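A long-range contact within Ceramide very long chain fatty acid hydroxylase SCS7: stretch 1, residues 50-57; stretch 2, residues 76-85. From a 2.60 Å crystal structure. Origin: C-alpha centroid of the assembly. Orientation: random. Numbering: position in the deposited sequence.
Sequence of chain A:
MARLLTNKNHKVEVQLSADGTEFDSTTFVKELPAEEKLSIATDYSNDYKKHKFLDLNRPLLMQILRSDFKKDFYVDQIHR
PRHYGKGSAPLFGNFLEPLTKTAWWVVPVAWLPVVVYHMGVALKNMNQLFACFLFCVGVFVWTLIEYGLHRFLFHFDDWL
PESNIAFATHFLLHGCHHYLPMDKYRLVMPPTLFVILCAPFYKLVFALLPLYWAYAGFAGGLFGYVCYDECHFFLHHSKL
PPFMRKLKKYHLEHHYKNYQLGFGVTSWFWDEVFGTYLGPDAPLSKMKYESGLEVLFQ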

# COMPACT_ATOMS: atom_id res chain seq x y z
N LYS A 50 10.31 4.60 24.16
CA LYS A 50 11.17 5.52 23.43
C LYS A 50 10.39 6.53 22.60
O LYS A 50 10.65 7.73 22.68
CB LYS A 50 12.15 4.75 22.54
CG LYS A 50 13.19 5.64 21.87
CD LYS A 50 14.27 4.84 21.16
CE LYS A 50 15.26 5.75 20.44
NZ LYS A 50 16.34 5.00 19.73
N HIS A 51 9.43 6.07 21.81
CA HIS A 51 8.74 6.94 20.86
C HIS A 51 7.35 7.38 21.32
O HIS A 51 6.75 8.29 20.74
CB HIS A 51 8.64 6.26 19.49
CG HIS A 51 9.97 5.85 18.93
ND1 HIS A 51 10.87 6.75 18.40
CD2 HIS A 51 10.55 4.63 18.81
CE1 HIS A 51 11.94 6.11 17.98
NE2 HIS A 51 11.78 4.82 18.22
N LYS A 52 6.86 6.74 22.38
CA LYS A 52 5.58 7.11 23.00
C LYS A 52 4.44 7.09 21.98
O LYS A 52 3.61 8.00 21.93
CB LYS A 52 5.69 8.49 23.66
CG LYS A 52 6.53 8.51 24.93
CD LYS A 52 6.31 9.79 25.75
CE LYS A 52 5.58 9.50 27.06
NZ LYS A 52 5.03 10.72 27.72
N PHE A 53 4.40 6.05 21.16
CA PHE A 53 3.44 5.97 20.07
C PHE A 53 2.41 4.85 20.25
O PHE A 53 1.41 5.02 20.93
CB PHE A 53 4.19 5.79 18.75
CG PHE A 53 3.31 5.82 17.53
CD1 PHE A 53 2.39 6.85 17.34
CD2 PHE A 53 3.44 4.85 16.55
CE1 PHE A 53 1.59 6.88 16.21
CE2 PHE A 53 2.64 4.88 15.41
CZ PHE A 53 1.71 5.89 15.24
N LEU A 54 2.66 3.70 19.64
CA LEU A 54 1.79 2.55 19.82
C LEU A 54 2.54 1.41 20.51
O LEU A 54 3.73 1.18 20.27
CB LEU A 54 1.24 2.07 18.47
CG LEU A 54 0.33 3.01 17.68
CD1 LEU A 54 0.06 2.40 16.32
CD2 LEU A 54 -0.98 3.30 18.40
N ASP A 55 1.82 0.69 21.36
CA ASP A 55 2.37 -0.48 22.03
C ASP A 55 2.06 -1.69 21.17
O ASP A 55 0.92 -2.16 21.13
CB ASP A 55 1.78 -0.61 23.43
CG ASP A 55 2.31 -1.81 24.20
OD1 ASP A 55 3.24 -2.49 23.69
OD2 ASP A 55 1.80 -2.07 25.32
N LEU A 56 3.08 -2.18 20.46
CA LEU A 56 2.93 -3.34 19.58
C LEU A 56 2.37 -4.59 20.27
O LEU A 56 1.85 -5.48 19.61
CB LEU A 56 4.26 -3.71 18.95
CG LEU A 56 4.74 -2.92 17.74
CD1 LEU A 56 6.04 -3.49 17.18
CD2 LEU A 56 3.67 -2.93 16.67
N ASN A 57 2.50 -4.64 21.59
CA ASN A 57 2.08 -5.79 22.37
C ASN A 57 0.55 -5.82 22.52
O ASN A 57 -0.05 -6.86 22.85
CB ASN A 57 2.75 -5.77 23.75
CG ASN A 57 3.09 -7.16 24.24
OD1 ASN A 57 3.51 -8.01 23.47
ND2 ASN A 57 2.90 -7.40 25.52
N ASP A 76 4.05 11.26 11.38
CA ASP A 76 5.49 11.14 11.52
C ASP A 76 5.85 9.76 12.03
O ASP A 76 6.89 9.21 11.69
CB ASP A 76 6.03 12.20 12.47
CG ASP A 76 7.54 12.22 12.51
OD1 ASP A 76 8.12 11.57 13.41
OD2 ASP A 76 8.15 12.87 11.63
N GLN A 77 4.98 9.19 12.84
CA GLN A 77 5.32 7.98 13.57
C GLN A 77 4.91 6.71 12.84
O GLN A 77 5.62 5.71 12.90
CB GLN A 77 4.68 8.04 14.96
CG GLN A 77 5.56 7.50 16.05
CD GLN A 77 6.82 8.28 16.24
OE1 GLN A 77 6.86 9.49 16.02
NE2 GLN A 77 7.88 7.59 16.63
N ILE A 78 3.77 6.76 12.16
CA ILE A 78 3.23 5.60 11.44
C ILE A 78 4.10 5.19 10.25
O ILE A 78 4.08 4.03 9.83
CB ILE A 78 1.79 5.86 10.94
CG1 ILE A 78 1.05 4.55 10.68
CG2 ILE A 78 1.79 6.72 9.68
CD1 ILE A 78 0.78 3.74 11.92
N HIS A 79 4.86 6.14 9.69
CA HIS A 79 5.72 5.88 8.54
C HIS A 79 7.15 5.55 8.96
O HIS A 79 8.02 5.34 8.12
CB HIS A 79 5.72 7.07 7.58
CG HIS A 79 4.37 7.38 7.00
ND1 HIS A 79 3.59 8.43 7.44
CD2 HIS A 79 3.66 6.78 6.01
CE1 HIS A 79 2.47 8.46 6.75
NE2 HIS A 79 2.48 7.47 5.88
N ARG A 80 7.41 5.51 10.26
CA ARG A 80 8.70 5.02 10.72
C ARG A 80 8.52 3.56 11.11
O ARG A 80 7.86 3.26 12.10
CB ARG A 80 9.22 5.88 11.87
CG ARG A 80 9.42 7.34 11.44
CD ARG A 80 9.92 8.22 12.56
NE ARG A 80 11.21 7.76 13.05
CZ ARG A 80 11.92 8.41 13.96
NH1 ARG A 80 13.09 7.93 14.37
NH2 ARG A 80 11.46 9.55 14.47
N PRO A 81 9.08 2.65 10.30
CA PRO A 81 8.69 1.23 10.35
C PRO A 81 9.14 0.48 11.60
O PRO A 81 10.18 0.76 12.18
CB PRO A 81 9.36 0.64 9.10
CG PRO A 81 10.49 1.58 8.78
CD PRO A 81 10.00 2.94 9.18
N ARG A 82 8.32 -0.49 11.99
CA ARG A 82 8.70 -1.44 13.02
C ARG A 82 8.55 -2.84 12.44
O ARG A 82 8.16 -2.99 11.28
CB ARG A 82 7.85 -1.27 14.28
CG ARG A 82 7.18 0.08 14.42
CD ARG A 82 8.13 1.17 14.89
NE ARG A 82 7.47 2.48 14.88
CZ ARG A 82 7.60 3.39 15.84
NH1 ARG A 82 6.97 4.55 15.75
NH2 ARG A 82 8.36 3.12 16.89
N HIS A 83 8.85 -3.86 13.23
CA HIS A 83 8.64 -5.24 12.82
C HIS A 83 8.15 -6.06 14.01
O HIS A 83 8.78 -6.08 15.07
CB HIS A 83 9.94 -5.83 12.24
CG HIS A 83 9.76 -7.17 11.60
ND1 HIS A 83 8.96 -7.36 10.49
CD2 HIS A 83 10.26 -8.39 11.92
CE1 HIS A 83 8.98 -8.64 10.15
NE2 HIS A 83 9.76 -9.28 11.00
N TYR A 84 7.02 -6.75 13.83
CA TYR A 84 6.45 -7.56 14.91
C TYR A 84 7.21 -8.87 15.13
O TYR A 84 7.11 -9.48 16.20
CB TYR A 84 4.99 -7.88 14.61
CG TYR A 84 4.23 -8.46 15.78
CD1 TYR A 84 3.86 -7.66 16.86
CD2 TYR A 84 3.86 -9.80 15.79
CE1 TYR A 84 3.16 -8.19 17.93
CE2 TYR A 84 3.16 -10.33 16.87
CZ TYR A 84 2.82 -9.52 17.93
OH TYR A 84 2.13 -10.04 19.00
N GLY A 85 7.98 -9.28 14.13
CA GLY A 85 8.65 -10.56 14.18
C GLY A 85 8.02 -11.53 13.20
O GLY A 85 7.46 -11.12 12.19

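The two stretches meet through packing alone: no hydrogen bond crosses between them, and the contact buries 511 Å², both sides summed. Each stretch opens in a helix that began earlier in the chain and goes on as loop or turn.

Lys-50 lies on that helix but is out of reach, its extended side chain suited to an exposed position. His-51, next along, points toward stretch 2 and is buried there. Its imidazole is a compact, flat group that fits among longer side chains: CD2 of His-51 lies 3.3 Å from NH2 of Arg-82, while CE1 of His-51 sits over one face of the Arg-80 guanidinium, 4.2 Å from NH1 of Arg-80. That face is free for an atom such as CE1, because the guanidinium's hydrogens lie in its plane, where its nitrogens are hydrogen-bonded elsewhere in the structure.

Lys-52 then leaves helical geometry with positive phi, and its CA-to-CB bond points away from stretch 2, a fitting place for a lysine, which is exposed here.

Phe-53 points toward stretch 2 and is buried, touching Gln-77, Ile-78 and Arg-82. Gln-77 lies over one face of its ring: CB of Gln-77 is 3.4 Å from the centroid of the Phe-53 ring and only 7° off the normal, a CH-pi contact in which the aliphatic base of a polar residue serves as an apolar surface. The tip of the ring reaches Ile-78, with CZ of Phe-53 4.1 Å from CD1 of Ile-78. Elsewhere on the ring, NH1 of Arg-82 approaches CD2 of Phe-53 at 3.6 Å. This nitrogen also makes a weak hydrogen bond, 3.4 Å from NH1 of Arg-82 to O of Gln-77, so the same nitrogen contacts both its own stretch and the Phe-53 ring.

Leu-54 contributes little, and Asp-55 is out of reach; its carboxylate instead accepts a hydrogen bond from the backbone N of Asn-57, two residues on, 3.1 Å from OD1 of Asp-55.

Leu-56 brings the chain back into contact. Its branched, apolar side chain suits a buried site beside aliphatic carbon: CD1 of Leu-56 lies 4.1 Å from CB of Arg-82. On the Tyr-84 side, CB of Leu-56 is 4.5 Å from CD1 of Tyr-84, and the backbone O of Leu-56 meets the tyrosine ring at its edge, 3.4 Å from CE1 of Tyr-84. An aromatic edge, with its slightly positive hydrogens, is a congenial neighbour for a carbonyl oxygen.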